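Local coordinates for protein LP04448p (Drosophila melanogaster, PDB 2QK2) that probably binds tubulin through its HEAT-repeat TOG domain and so takes part in tracking microtubule plus ends, at residues R159-T167 and K233-A241; L174-L185 and V212-K223. All coordinates share one frame; numbering follows the deposited sequence.

Interaction 1: R159-T167 and K233-A241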
ATOM      1  N   ARG A 159      -3.457   2.755   7.910  1.00 23.78           N
ATOM      2  CA  ARG A 159      -4.511   2.890   6.911  1.00 23.21           C
ATOM      3  C   ARG A 159      -5.135   1.526   6.615  1.00 23.47           C
ATOM      4  O   ARG A 159      -6.355   1.403   6.499  1.00 24.77           O
ATOM      5  CB  ARG A 159      -3.959   3.510   5.625  1.00 23.15           C
ATOM      6  CG  ARG A 159      -3.408   4.927   5.794  1.00 24.23           C
ATOM      7  CD  ARG A 159      -3.168   5.607   4.437  1.00 23.20           C
ATOM      8  NE  ARG A 159      -2.297   4.822   3.564  1.00 22.16           N
ATOM      9  CZ  ARG A 159      -0.967   4.785   3.638  1.00 24.15           C
ATOM     10  NH1 ARG A 159      -0.317   5.500   4.552  1.00 20.17           N
ATOM     11  NH2 ARG A 159      -0.284   4.016   2.796  1.00 21.31           N
ATOM     12  N   ALA A 160      -4.303   0.496   6.520  1.00 22.24           N
ATOM     13  CA  ALA A 160      -4.800  -0.856   6.247  1.00 23.57           C
ATOM     14  C   ALA A 160      -5.784  -1.328   7.331  1.00 24.86           C
ATOM     15  O   ALA A 160      -6.856  -1.868   7.030  1.00 23.44           O
ATOM     16  CB  ALA A 160      -3.626  -1.835   6.155  1.00 22.10           C
ATOM     17  N   LEU A 161      -5.413  -1.117   8.591  1.00 24.62           N
ATOM     18  CA  LEU A 161      -6.243  -1.532   9.716  1.00 25.02           C
ATOM     19  C   LEU A 161      -7.643  -0.919   9.708  1.00 26.29           C
ATOM     20  O   LEU A 161      -8.602  -1.558  10.151  1.00 28.43           O
ATOM     21  CB  LEU A 161      -5.526  -1.222  11.037  1.00 23.15           C
ATOM     22  CG  LEU A 161      -4.303  -2.102  11.326  1.00 23.64           C
ATOM     23  CD1 LEU A 161      -3.539  -1.566  12.537  1.00 22.06           C
ATOM     24  CD2 LEU A 161      -4.748  -3.540  11.577  1.00 22.22           C
ATOM     25  N   THR A 162      -7.773   0.303   9.198  1.00 25.77           N
ATOM     26  CA  THR A 162      -9.081   0.950   9.148  1.00 28.27           C
ATOM     27  C   THR A 162     -10.012   0.229   8.172  1.00 29.83           C
ATOM     28  O   THR A 162     -11.215   0.494   8.141  1.00 30.60           O
ATOM     29  CB  THR A 162      -8.988   2.423   8.700  1.00 28.19           C
ATOM     30  OG1 THR A 162      -8.525   2.477   7.347  1.00 30.22           O
ATOM     31  CG2 THR A 162      -8.038   3.207   9.596  1.00 26.41           C
ATOM     32  N   ARG A 163      -9.456  -0.675   7.371  1.00 28.79           N
ATOM     33  CA  ARG A 163     -10.253  -1.419   6.398  1.00 31.29           C
ATOM     34  C   ARG A 163     -10.042  -2.914   6.566  1.00 31.64           C
ATOM     35  O   ARG A 163     -10.057  -3.670   5.592  1.00 32.77           O
ATOM     36  CB  ARG A 163      -9.865  -1.013   4.976  1.00 32.78           C
ATOM     37  CG  ARG A 163     -10.071   0.460   4.681  1.00 38.09           C
ATOM     38  CD  ARG A 163      -9.503   0.828   3.323  1.00 44.07           C
ATOM     39  NE  ARG A 163      -9.445   2.277   3.137  1.00 49.70           N
ATOM     40  CZ  ARG A 163     -10.508   3.054   2.963  1.00 53.24           C
ATOM     41  NH1 ARG A 163     -11.726   2.523   2.943  1.00 55.89           N
ATOM     42  NH2 ARG A 163     -10.353   4.365   2.820  1.00 54.19           N
ATOM     43  N   THR A 164      -9.841  -3.340   7.806  1.00 30.03           N
ATOM     44  CA  THR A 164      -9.609  -4.746   8.083  1.00 29.95           C
ATOM     45  C   THR A 164     -10.646  -5.318   9.045  1.00 30.57           C
ATOM     46  O   THR A 164     -11.071  -4.650   9.981  1.00 30.92           O
ATOM     47  CB  THR A 164      -8.201  -4.950   8.677  1.00 28.26           C
ATOM     48  OG1 THR A 164      -7.227  -4.383   7.790  1.00 29.58           O
ATOM     49  CG2 THR A 164      -7.902  -6.427   8.861  1.00 29.98           C
ATOM     50  N   GLN A 165     -11.059  -6.556   8.797  1.00 31.54           N
ATOM     51  CA  GLN A 165     -12.019  -7.225   9.664  1.00 33.33           C
ATOM     52  C   GLN A 165     -11.278  -7.687  10.915  1.00 32.81           C
ATOM     53  O   GLN A 165     -10.178  -8.239  10.827  1.00 31.13           O
ATOM     54  CB  GLN A 165     -12.622  -8.447   8.963  1.00 36.08           C
ATOM     55  CG  GLN A 165     -13.645  -8.132   7.887  1.00 39.90           C
ATOM     56  CD  GLN A 165     -14.834  -7.370   8.435  1.00 43.20           C
ATOM     57  OE1 GLN A 165     -15.383  -7.724   9.478  1.00 45.27           O
ATOM     58  NE2 GLN A 165     -15.242  -6.322   7.730  1.00 44.60           N
ATOM     59  N   PRO A 166     -11.867  -7.469  12.100  1.00 32.89           N
ATOM     60  CA  PRO A 166     -11.199  -7.896  13.331  1.00 33.02           C
ATOM     61  C   PRO A 166     -10.828  -9.376  13.283  1.00 33.37           C
ATOM     62  O   PRO A 166      -9.775  -9.775  13.785  1.00 33.14           O
ATOM     63  CB  PRO A 166     -12.233  -7.586  14.407  1.00 34.18           C
ATOM     64  CG  PRO A 166     -12.917  -6.361  13.856  1.00 34.04           C
ATOM     65  CD  PRO A 166     -13.114  -6.744  12.400  1.00 34.02           C
ATOM     66  N   THR A 167     -11.681 -10.185  12.658  1.00 33.40           N
ATOM     67  CA  THR A 167     -11.425 -11.622  12.560  1.00 35.91           C
ATOM     68  C   THR A 167     -10.257 -11.976  11.637  1.00 36.01           C
ATOM     69  O   THR A 167      -9.874 -13.143  11.535  1.00 37.08           O
ATOM     70  CB  THR A 167     -12.678 -12.393  12.080  1.00 37.17           C
ATOM     71  OG1 THR A 167     -13.106 -11.884  10.810  1.00 39.42           O
ATOM     72  CG2 THR A 167     -13.809 -12.248  13.091  1.00 37.19           C
ATOM     73  N   LYS A 233      -8.712   9.387  17.305  1.00 43.56           N
ATOM     74  CA  LYS A 233      -8.938   9.889  15.957  1.00 44.77           C
ATOM     75  C   LYS A 233      -9.101   8.818  14.883  1.00 44.85           C
ATOM     76  O   LYS A 233      -9.635   9.090  13.810  1.00 44.93           O
ATOM     77  CB  LYS A 233      -7.803  10.836  15.579  1.00 45.90           C
ATOM     78  CG  LYS A 233      -7.634  11.966  16.576  1.00 49.69           C
ATOM     79  CD  LYS A 233      -6.556  12.939  16.149  1.00 53.08           C
ATOM     80  CE  LYS A 233      -6.439  14.088  17.137  1.00 55.26           C
ATOM     81  NZ  LYS A 233      -5.434  15.092  16.696  1.00 58.02           N
ATOM     82  N   ALA A 234      -8.646   7.603  15.163  1.00 44.38           N
ATOM     83  CA  ALA A 234      -8.759   6.519  14.196  1.00 44.81           C
ATOM     84  C   ALA A 234     -10.222   6.219  13.874  1.00 45.92           C
ATOM     85  O   ALA A 234     -11.068   6.196  14.771  1.00 45.61           O
ATOM     86  CB  ALA A 234      -8.079   5.266  14.735  1.00 42.80           C
ATOM     87  N   GLU A 235     -10.510   5.993  12.595  1.00 47.02           N
ATOM     88  CA  GLU A 235     -11.863   5.674  12.147  1.00 48.98           C
ATOM     89  C   GLU A 235     -11.877   4.326  11.436  1.00 49.18           C
ATOM     90  O   GLU A 235     -11.319   4.195  10.349  1.00 49.58           O
ATOM     91  CB  GLU A 235     -12.377   6.737  11.178  1.00 52.22           C
ATOM     92  CG  GLU A 235     -12.447   8.139  11.745  1.00 58.55           C
ATOM     93  CD  GLU A 235     -13.049   9.129  10.762  1.00 62.41           C
ATOM     94  OE1 GLU A 235     -12.502   9.269   9.645  1.00 63.56           O
ATOM     95  OE2 GLU A 235     -14.071   9.765  11.105  1.00 64.88           O
ATOM     96  N   ILE A 236     -12.508   3.327  12.045  1.00 49.28           N
ATOM     97  CA  ILE A 236     -12.587   2.009  11.430  1.00 51.00           C
ATOM     98  C   ILE A 236     -13.716   2.038  10.408  1.00 54.69           C
ATOM     99  O   ILE A 236     -14.896   2.059  10.760  1.00 54.94           O
ATOM    100  CB  ILE A 236     -12.862   0.914  12.471  1.00 48.71           C
ATOM    101  CG1 ILE A 236     -11.776   0.944  13.550  1.00 48.26           C
ATOM    102  CG2 ILE A 236     -12.906  -0.448  11.790  1.00 49.29           C
ATOM    103  CD1 ILE A 236     -10.357   0.864  13.013  1.00 42.73           C
ATOM    104  N   LYS A 237     -13.333   2.037   9.138  1.00 58.01           N
ATOM    105  CA  LYS A 237     -14.279   2.111   8.038  1.00 61.93           C
ATOM    106  C   LYS A 237     -15.004   0.818   7.684  1.00 64.83           C
ATOM    107  O   LYS A 237     -15.855   0.818   6.801  1.00 65.75           O
ATOM    108  CB  LYS A 237     -13.557   2.655   6.808  1.00 62.22           C
ATOM    109  CG  LYS A 237     -12.903   4.002   7.062  1.00 63.13           C
ATOM    110  CD  LYS A 237     -11.800   4.296   6.063  1.00 65.23           C
ATOM    111  CE  LYS A 237     -11.160   5.653   6.341  1.00 66.63           C
ATOM    112  NZ  LYS A 237     -10.660   5.785   7.748  1.00 66.72           N
ATOM    113  N   ILE A 238     -14.691  -0.278   8.365  1.00 67.65           N
ATOM    114  CA  ILE A 238     -15.354  -1.540   8.055  1.00 71.38           C
ATOM    115  C   ILE A 238     -16.472  -1.922   9.023  1.00 73.65           C
ATOM    116  O   ILE A 238     -16.724  -1.233  10.014  1.00 72.99           O
ATOM    117  CB  ILE A 238     -14.332  -2.711   7.984  1.00 72.44           C
ATOM    118  CG1 ILE A 238     -13.561  -2.840   9.303  1.00 72.48           C
ATOM    119  CG2 ILE A 238     -13.375  -2.490   6.828  1.00 72.82           C
ATOM    120  CD1 ILE A 238     -14.328  -3.535  10.412  1.00 72.90           C
ATOM    121  N   LYS A 239     -17.144  -3.026   8.705  1.00 76.47           N
ATOM    122  CA  LYS A 239     -18.232  -3.559   9.517  1.00 78.86           C
ATOM    123  C   LYS A 239     -17.849  -4.971   9.942  1.00 80.21           C
ATOM    124  O   LYS A 239     -17.643  -5.843   9.095  1.00 80.78           O
ATOM    125  CB  LYS A 239     -19.525  -3.614   8.705  1.00 79.84           C
ATOM    126  CG  LYS A 239     -20.684  -4.317   9.402  1.00 80.93           C
ATOM    127  CD  LYS A 239     -21.160  -3.548  10.622  1.00 81.37           C
ATOM    128  CE  LYS A 239     -22.343  -4.244  11.276  1.00 81.14           C
ATOM    129  NZ  LYS A 239     -22.875  -3.459  12.423  1.00 81.13           N
ATOM    130  N   VAL A 240     -17.759  -5.197  11.247  1.00 81.06           N
ATOM    131  CA  VAL A 240     -17.390  -6.508  11.766  1.00 82.29           C
ATOM    132  C   VAL A 240     -18.357  -7.603  11.308  1.00 83.44           C
ATOM    133  O   VAL A 240     -18.166  -8.207  10.249  1.00 82.92           O
ATOM    134  CB  VAL A 240     -17.332  -6.494  13.310  1.00 81.82           C
ATOM    135  CG1 VAL A 240     -16.791  -7.821  13.825  1.00 81.53           C
ATOM    136  CG2 VAL A 240     -16.463  -5.339  13.785  1.00 81.56           C
ATOM    137  N   ALA A 241     -19.392  -7.851  12.108  1.00 85.19           N
ATOM    138  CA  ALA A 241     -20.391  -8.875  11.805  1.00 86.19           C
ATOM    139  C   ALA A 241     -19.805 -10.275  11.969  1.00 86.65           C
ATOM    140  O   ALA A 241     -20.355 -11.049  12.781  1.00 87.12           O
ATOM    141  CB  ALA A 241     -20.928  -8.693  10.384  1.00 86.20           C
TER
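The irregular C-terminal tail that leaves helix 221-233, residues 234-241, runs along the end of helix 147-161 and the turn that follows it, meeting residues 162-166 in a partly buried contact, polar and apolar. Two hydrogen bonds join the segments. Lys237 N donates a hydrogen bond to Thr162 O at 2.8 Å, lying in the carbonyl plane, although the N-H...O angle of 132° is well short of straight. Farther along, Gln165, bent at chi2 (-60°), donates as modelled from NE2 to Lys239 O at 2.8 Å, NE2 standing above the carbonyl plane. Its OE1, however, sits 2.9 Å from Val240 O, two acceptors facing each other, so the amide's orientation and this part of the tail are less certain. Between these two bonds Ile238 packs against the backbone of Arg163 and Thr164: its CG2 lies 3.3 Å from Arg163 CA, CG1 touches Thr164 O at 3.2 Å, and CD1 approaches the Pro166 ring at CD, 4.0 Å away. The same ring presents CG to Val240 CG2 at 3.7 Å. At the other end, Lys237 CD sits over one face of the Arg163 guanidinium, while Lys237 NZ turns back to Glu235 O. Thr202 and Leu206 of helix 190-207 back the contact. The arrangement belongs to an all-helical HEAT-repeat array, its C-terminal extension folded back across the turn between helices 147-161 and 171-185.

Interaction 2: L174-L185 and V212-K223; sequences LKLLTTSLVKTL and VTPLLADVDPLK
Leu215 meets helix 171-185 along most of its side chain. Its CB rests against Thr178 CG2 at 3.7 Å; with CG anti to the carbonyl carbon (chi1 -51°), the chain then runs over the helix and divides at its tip. CD1 touches three helix residues, 3.6 Å from Thr178 OG1 and 3.9 Å from Leu174 CG, and also against Lys175 CA, while CD2 leans on Lys175 CG. The hydroxyl it touches is already engaged: Thr178 OG1 donates to Leu174 O at 2.7 Å, and that oxygen also accepts from Thr178 N on the opposite face of its plane. Thr178 therefore offers the linker its methyl and a hydroxyl whose proton is spent within the helix. In the TOG domain's HEAT-repeat array, the chain of 212-223 leads from the short helix 209-212 to helix 221-233, passing along helix 171-185 and packing by apolar side chains. Leu216 CD2 rests on two methyls one helical turn apart, Thr178 CG2 and Val182 CG2, the latter at 3.7 Å. Val219, which ends the type I beta turn begun at Leu216, meets Leu185 CD2 with CG1 at 3.9 Å. Leu185 and Lys223 run antiparallel alongside one another, Lys223 CD against Leu185 CG and CE reaching Leu185 O at 3.5 Å. Asp220, at the N-cap of helix 221-233, accepts weak bonds from Leu222 N and Lys223 N through OD2.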
ATOM      1  N   LEU A 174      -1.432 -10.575  15.855  1.00 29.31           N
ATOM      2  CA  LEU A 174      -1.606  -9.403  16.702  1.00 29.02           C
ATOM      3  C   LEU A 174      -0.328  -9.158  17.501  1.00 28.10           C
ATOM      4  O   LEU A 174       0.170  -8.041  17.569  1.00 28.28           O
ATOM      5  CB  LEU A 174      -2.784  -9.604  17.667  1.00 29.84           C
ATOM      6  CG  LEU A 174      -3.013  -8.425  18.625  1.00 31.31           C
ATOM      7  CD1 LEU A 174      -3.410  -7.208  17.805  1.00 29.68           C
ATOM      8  CD2 LEU A 174      -4.091  -8.758  19.660  1.00 31.78           C
ATOM      9  N   LYS A 175       0.204 -10.214  18.103  1.00 28.37           N
ATOM     10  CA  LYS A 175       1.427 -10.090  18.889  1.00 29.91           C
ATOM     11  C   LYS A 175       2.618  -9.681  18.024  1.00 28.86           C
ATOM     12  O   LYS A 175       3.403  -8.818  18.409  1.00 27.29           O
ATOM     13  CB  LYS A 175       1.722 -11.411  19.605  1.00 31.43           C
ATOM     14  CG  LYS A 175       0.663 -11.779  20.641  1.00 37.02           C
ATOM     15  CD  LYS A 175       0.726 -13.253  21.021  1.00 42.04           C
ATOM     16  CE  LYS A 175       1.966 -13.588  21.833  1.00 43.86           C
ATOM     17  NZ  LYS A 175       1.878 -13.015  23.201  1.00 48.14           N
ATOM     18  N   LEU A 176       2.750 -10.302  16.854  1.00 27.59           N
ATOM     19  CA  LEU A 176       3.853  -9.994  15.948  1.00 27.29           C
ATOM     20  C   LEU A 176       3.808  -8.532  15.495  1.00 26.81           C
ATOM     21  O   LEU A 176       4.822  -7.833  15.486  1.00 28.33           O
ATOM     22  CB  LEU A 176       3.801 -10.913  14.724  1.00 28.44           C
ATOM     23  CG  LEU A 176       4.850 -10.649  13.637  1.00 28.51           C
ATOM     24  CD1 LEU A 176       6.241 -10.941  14.186  1.00 27.85           C
ATOM     25  CD2 LEU A 176       4.560 -11.528  12.427  1.00 29.53           C
ATOM     26  N   LEU A 177       2.626  -8.076  15.114  1.00 25.56           N
ATOM     27  CA  LEU A 177       2.455  -6.706  14.663  1.00 26.13           C
ATOM     28  C   LEU A 177       2.732  -5.711  15.787  1.00 26.15           C
ATOM     29  O   LEU A 177       3.461  -4.740  15.593  1.00 24.71           O
ATOM     30  CB  LEU A 177       1.032  -6.515  14.134  1.00 27.10           C
ATOM     31  CG  LEU A 177       0.816  -6.279  12.636  1.00 31.81           C
ATOM     32  CD1 LEU A 177       1.798  -7.070  11.800  1.00 30.53           C
ATOM     33  CD2 LEU A 177      -0.616  -6.666  12.296  1.00 32.99           C
ATOM     34  N   THR A 178       2.153  -5.954  16.960  1.00 25.90           N
ATOM     35  CA  THR A 178       2.345  -5.059  18.097  1.00 27.12           C
ATOM     36  C   THR A 178       3.821  -5.000  18.495  1.00 27.35           C
ATOM     37  O   THR A 178       4.387  -3.918  18.662  1.00 26.50           O
ATOM     38  CB  THR A 178       1.500  -5.511  19.310  1.00 29.39           C
ATOM     39  OG1 THR A 178       0.130  -5.663  18.906  1.00 29.29           O
ATOM     40  CG2 THR A 178       1.572  -4.468  20.427  1.00 28.84           C
ATOM     41  N   THR A 179       4.442  -6.165  18.639  1.00 26.90           N
ATOM     42  CA  THR A 179       5.855  -6.240  19.005  1.00 29.01           C
ATOM     43  C   THR A 179       6.719  -5.441  18.035  1.00 28.54           C
ATOM     44  O   THR A 179       7.579  -4.664  18.455  1.00 27.59           O
ATOM     45  CB  THR A 179       6.361  -7.704  19.003  1.00 31.13           C
ATOM     46  OG1 THR A 179       5.729  -8.428  20.062  1.00 32.67           O
ATOM     47  CG2 THR A 179       7.873  -7.754  19.191  1.00 32.90           C
ATOM     48  N   SER A 180       6.488  -5.637  16.740  1.00 25.40           N
ATOM     49  CA  SER A 180       7.258  -4.945  15.716  1.00 25.08           C
ATOM     50  C   SER A 180       7.062  -3.433  15.769  1.00 24.86           C
ATOM     51  O   SER A 180       8.023  -2.675  15.644  1.00 22.96           O
ATOM     52  CB  SER A 180       6.873  -5.457  14.323  1.00 25.69           C
ATOM     53  OG  SER A 180       7.135  -6.843  14.197  1.00 26.89           O
ATOM     54  N   LEU A 181       5.815  -3.005  15.947  1.00 22.13           N
ATOM     55  CA  LEU A 181       5.490  -1.587  16.010  1.00 23.91           C
ATOM     56  C   LEU A 181       5.991  -0.916  17.295  1.00 24.07           C
ATOM     57  O   LEU A 181       6.350   0.260  17.277  1.00 23.50           O
ATOM     58  CB  LEU A 181       3.973  -1.383  15.862  1.00 21.86           C
ATOM     59  CG  LEU A 181       3.416  -1.603  14.447  1.00 22.00           C
ATOM     60  CD1 LEU A 181       1.887  -1.661  14.461  1.00 20.98           C
ATOM     61  CD2 LEU A 181       3.900  -0.478  13.556  1.00 19.37           C
ATOM     62  N   VAL A 182       6.007  -1.647  18.406  1.00 25.47           N
ATOM     63  CA  VAL A 182       6.493  -1.071  19.659  1.00 28.48           C
ATOM     64  C   VAL A 182       7.987  -0.813  19.495  1.00 30.66           C
ATOM     65  O   VAL A 182       8.534   0.159  20.024  1.00 31.27           O
ATOM     66  CB  VAL A 182       6.261  -2.020  20.854  1.00 29.15           C
ATOM     67  CG1 VAL A 182       7.024  -1.524  22.081  1.00 28.35           C
ATOM     68  CG2 VAL A 182       4.779  -2.090  21.164  1.00 28.32           C
ATOM     69  N   LYS A 183       8.638  -1.683  18.731  1.00 30.46           N
ATOM     70  CA  LYS A 183      10.063  -1.548  18.479  1.00 33.24           C
ATOM     71  C   LYS A 183      10.343  -0.236  17.735  1.00 32.29           C
ATOM     72  O   LYS A 183      11.219   0.530  18.125  1.00 33.36           O
ATOM     73  CB  LYS A 183      10.547  -2.743  17.663  1.00 36.81           C
ATOM     74  CG  LYS A 183      12.038  -3.012  17.750  1.00 41.89           C
ATOM     75  CD  LYS A 183      12.344  -4.389  17.193  1.00 46.00           C
ATOM     76  CE  LYS A 183      11.551  -5.457  17.946  1.00 50.12           C
ATOM     77  NZ  LYS A 183      11.539  -6.773  17.244  1.00 51.44           N
ATOM     78  N   THR A 184       9.597   0.035  16.671  1.00 30.37           N
ATOM     79  CA  THR A 184       9.817   1.271  15.931  1.00 29.57           C
ATOM     80  C   THR A 184       9.298   2.466  16.732  1.00 29.96           C
ATOM     81  O   THR A 184       9.750   3.597  16.543  1.00 30.47           O
ATOM     82  CB  THR A 184       9.151   1.232  14.521  1.00 29.52           C
ATOM     83  OG1 THR A 184       7.764   0.890  14.637  1.00 27.74           O
ATOM     84  CG2 THR A 184       9.851   0.206  13.636  1.00 27.78           C
ATOM     85  N   LEU A 185       8.353   2.212  17.633  1.00 29.54           N
ATOM     86  CA  LEU A 185       7.803   3.276  18.470  1.00 30.89           C
ATOM     87  C   LEU A 185       8.909   3.827  19.366  1.00 33.10           C
ATOM     88  O   LEU A 185       8.936   5.016  19.688  1.00 32.79           O
ATOM     89  CB  LEU A 185       6.668   2.738  19.347  1.00 29.22           C
ATOM     90  CG  LEU A 185       6.082   3.695  20.392  1.00 28.84           C
ATOM     91  CD1 LEU A 185       5.316   4.825  19.706  1.00 26.83           C
ATOM     92  CD2 LEU A 185       5.163   2.919  21.327  1.00 27.67           C
ATOM     93  N   VAL A 212      -5.479  -5.686  23.119  1.00 33.97           N
ATOM     94  CA  VAL A 212      -4.148  -5.141  22.852  1.00 34.85           C
ATOM     95  C   VAL A 212      -3.359  -4.633  24.062  1.00 36.57           C
ATOM     96  O   VAL A 212      -2.139  -4.804  24.124  1.00 34.98           O
ATOM     97  CB  VAL A 212      -4.232  -3.995  21.816  1.00 34.07           C
ATOM     98  CG1 VAL A 212      -2.833  -3.575  21.383  1.00 32.82           C
ATOM     99  CG2 VAL A 212      -5.054  -4.444  20.614  1.00 33.73           C
ATOM    100  N   THR A 213      -4.049  -4.012  25.013  1.00 38.42           N
ATOM    101  CA  THR A 213      -3.412  -3.472  26.213  1.00 41.34           C
ATOM    102  C   THR A 213      -2.306  -4.336  26.811  1.00 40.47           C
ATOM    103  O   THR A 213      -1.192  -3.863  27.028  1.00 42.10           O
ATOM    104  CB  THR A 213      -4.457  -3.183  27.313  1.00 43.45           C
ATOM    105  OG1 THR A 213      -5.169  -1.986  26.978  1.00 47.13           O
ATOM    106  CG2 THR A 213      -3.786  -3.012  28.680  1.00 46.64           C
ATOM    107  N   PRO A 214      -2.598  -5.611  27.095  1.00 40.75           N
ATOM    108  CA  PRO A 214      -1.578  -6.489  27.672  1.00 40.06           C
ATOM    109  C   PRO A 214      -0.242  -6.427  26.935  1.00 39.80           C
ATOM    110  O   PRO A 214       0.818  -6.491  27.552  1.00 41.15           O
ATOM    111  CB  PRO A 214      -2.223  -7.866  27.576  1.00 40.43           C
ATOM    112  CG  PRO A 214      -3.671  -7.556  27.759  1.00 40.90           C
ATOM    113  CD  PRO A 214      -3.853  -6.349  26.869  1.00 40.95           C
ATOM    114  N   LEU A 215      -0.294  -6.294  25.616  1.00 37.64           N
ATOM    115  CA  LEU A 215       0.926  -6.248  24.819  1.00 37.50           C
ATOM    116  C   LEU A 215       1.685  -4.922  24.924  1.00 36.77           C
ATOM    117  O   LEU A 215       2.827  -4.827  24.478  1.00 35.74           O
ATOM    118  CB  LEU A 215       0.593  -6.534  23.350  1.00 36.86           C
ATOM    119  CG  LEU A 215      -0.246  -7.793  23.105  1.00 37.33           C
ATOM    120  CD1 LEU A 215      -0.474  -7.972  21.615  1.00 38.62           C
ATOM    121  CD2 LEU A 215       0.461  -9.011  23.692  1.00 37.99           C
ATOM    122  N   LEU A 216       1.059  -3.910  25.520  1.00 34.86           N
ATOM    123  CA  LEU A 216       1.683  -2.594  25.652  1.00 35.56           C
ATOM    124  C   LEU A 216       2.039  -2.269  27.100  1.00 36.56           C
ATOM    125  O   LEU A 216       2.314  -1.119  27.440  1.00 35.40           O
ATOM    126  CB  LEU A 216       0.739  -1.519  25.102  1.00 34.32           C
ATOM    127  CG  LEU A 216       0.231  -1.741  23.669  1.00 35.47           C
ATOM    128  CD1 LEU A 216      -0.828  -0.706  23.321  1.00 33.51           C
ATOM    129  CD2 LEU A 216       1.396  -1.658  22.697  1.00 32.89           C
ATOM    130  N   ALA A 217       2.045  -3.291  27.948  1.00 38.57           N
ATOM    131  CA  ALA A 217       2.348  -3.112  29.363  1.00 39.09           C
ATOM    132  C   ALA A 217       3.674  -2.402  29.632  1.00 39.16           C
ATOM    133  O   ALA A 217       3.797  -1.686  30.623  1.00 39.33           O
ATOM    134  CB  ALA A 217       2.327  -4.467  30.071  1.00 39.76           C
ATOM    135  N   ASP A 218       4.658  -2.578  28.754  1.00 38.89           N
ATOM    136  CA  ASP A 218       5.958  -1.942  28.959  1.00 38.92           C
ATOM    137  C   ASP A 218       6.184  -0.629  28.216  1.00 38.93           C
ATOM    138  O   ASP A 218       7.284  -0.074  28.261  1.00 39.37           O
ATOM    139  CB  ASP A 218       7.086  -2.911  28.605  1.00 42.95           C
ATOM    140  CG  ASP A 218       7.087  -4.145  29.482  1.00 46.12           C
ATOM    141  OD1 ASP A 218       6.993  -4.002  30.722  1.00 47.23           O
ATOM    142  OD2 ASP A 218       7.189  -5.262  28.927  1.00 49.45           O
ATOM    143  N   VAL A 219       5.163  -0.132  27.525  1.00 35.19           N
ATOM    144  CA  VAL A 219       5.293   1.127  26.800  1.00 32.14           C
ATOM    145  C   VAL A 219       5.216   2.252  27.829  1.00 31.58           C
ATOM    146  O   VAL A 219       4.308   2.270  28.658  1.00 30.91           O
ATOM    147  CB  VAL A 219       4.158   1.290  25.772  1.00 30.75           C
ATOM    148  CG1 VAL A 219       4.249   2.652  25.104  1.00 26.19           C
ATOM    149  CG2 VAL A 219       4.239   0.176  24.736  1.00 29.66           C
ATOM    150  N   ASP A 220       6.152   3.194  27.781  1.00 30.89           N
ATOM    151  CA  ASP A 220       6.134   4.266  28.766  1.00 33.51           C
ATOM    152  C   ASP A 220       4.935   5.200  28.605  1.00 32.47           C
ATOM    153  O   ASP A 220       4.364   5.316  27.520  1.00 30.79           O
ATOM    154  CB  ASP A 220       7.447   5.059  28.749  1.00 37.96           C
ATOM    155  CG  ASP A 220       7.597   5.918  27.525  1.00 41.78           C
ATOM    156  OD1 ASP A 220       8.131   5.420  26.514  1.00 50.61           O
ATOM    157  OD2 ASP A 220       7.180   7.093  27.571  1.00 46.22           O
ATOM    158  N   PRO A 221       4.539   5.876  29.698  1.00 31.94           N
ATOM    159  CA  PRO A 221       3.408   6.811  29.760  1.00 30.28           C
ATOM    160  C   PRO A 221       3.281   7.855  28.652  1.00 29.17           C
ATOM    161  O   PRO A 221       2.175   8.108  28.174  1.00 26.85           O
ATOM    162  CB  PRO A 221       3.563   7.440  31.144  1.00 31.12           C
ATOM    163  CG  PRO A 221       4.117   6.302  31.951  1.00 32.40           C
ATOM    164  CD  PRO A 221       5.186   5.760  31.021  1.00 32.27           C
ATOM    165  N   LEU A 222       4.390   8.474  28.259  1.00 30.18           N
ATOM    166  CA  LEU A 222       4.344   9.484  27.199  1.00 32.51           C
ATOM    167  C   LEU A 222       3.897   8.864  25.880  1.00 32.41           C
ATOM    168  O   LEU A 222       3.034   9.402  25.188  1.00 30.99           O
ATOM    169  CB  LEU A 222       5.717  10.124  26.986  1.00 35.75           C
ATOM    170  CG  LEU A 222       6.124  11.313  27.851  1.00 39.92           C
ATOM    171  CD1 LEU A 222       7.579  11.658  27.572  1.00 40.68           C
ATOM    172  CD2 LEU A 222       5.221  12.501  27.547  1.00 41.64           C
ATOM    173  N   LYS A 223       4.503   7.735  25.536  1.00 31.12           N
ATOM    174  CA  LYS A 223       4.168   7.041  24.302  1.00 30.75           C
ATOM    175  C   LYS A 223       2.720   6.548  24.326  1.00 31.18           C
ATOM    176  O   LYS A 223       2.012   6.660  23.327  1.00 32.29           O
ATOM    177  CB  LYS A 223       5.140   5.883  24.086  1.00 29.93           C
ATOM    178  CG  LYS A 223       6.556   6.345  23.771  1.00 29.66           C
ATOM    179  CD  LYS A 223       7.515   5.169  23.708  1.00 34.36           C
ATOM    180  CE  LYS A 223       8.873   5.592  23.171  1.00 36.17           C
ATOM    181  NZ  LYS A 223       9.402   6.752  23.912  1.00 37.30           N
TER

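In the fold
Both contacts are partly buried, but interaction 1 has the larger share of exposed residues, and its tail is poorly ordered near the C-terminus. Interaction 2 is a row of leucine, valine and threonine contacts with lysine methylenes at its ends, half of its touching residues buried, whereas interaction 1 adds backbone and amide hydrogen bonds to apolar packing. They involve consecutive helices, 147-161 and 171-185, and helix 190-207 lies against both. Helix 221-233 connects them: residues 212-223 lead into it and residues 233-241 leave it. Both segments of interaction 2 lie in the chain between those of interaction 1. Their centres are 19 Å apart, and they do not touch.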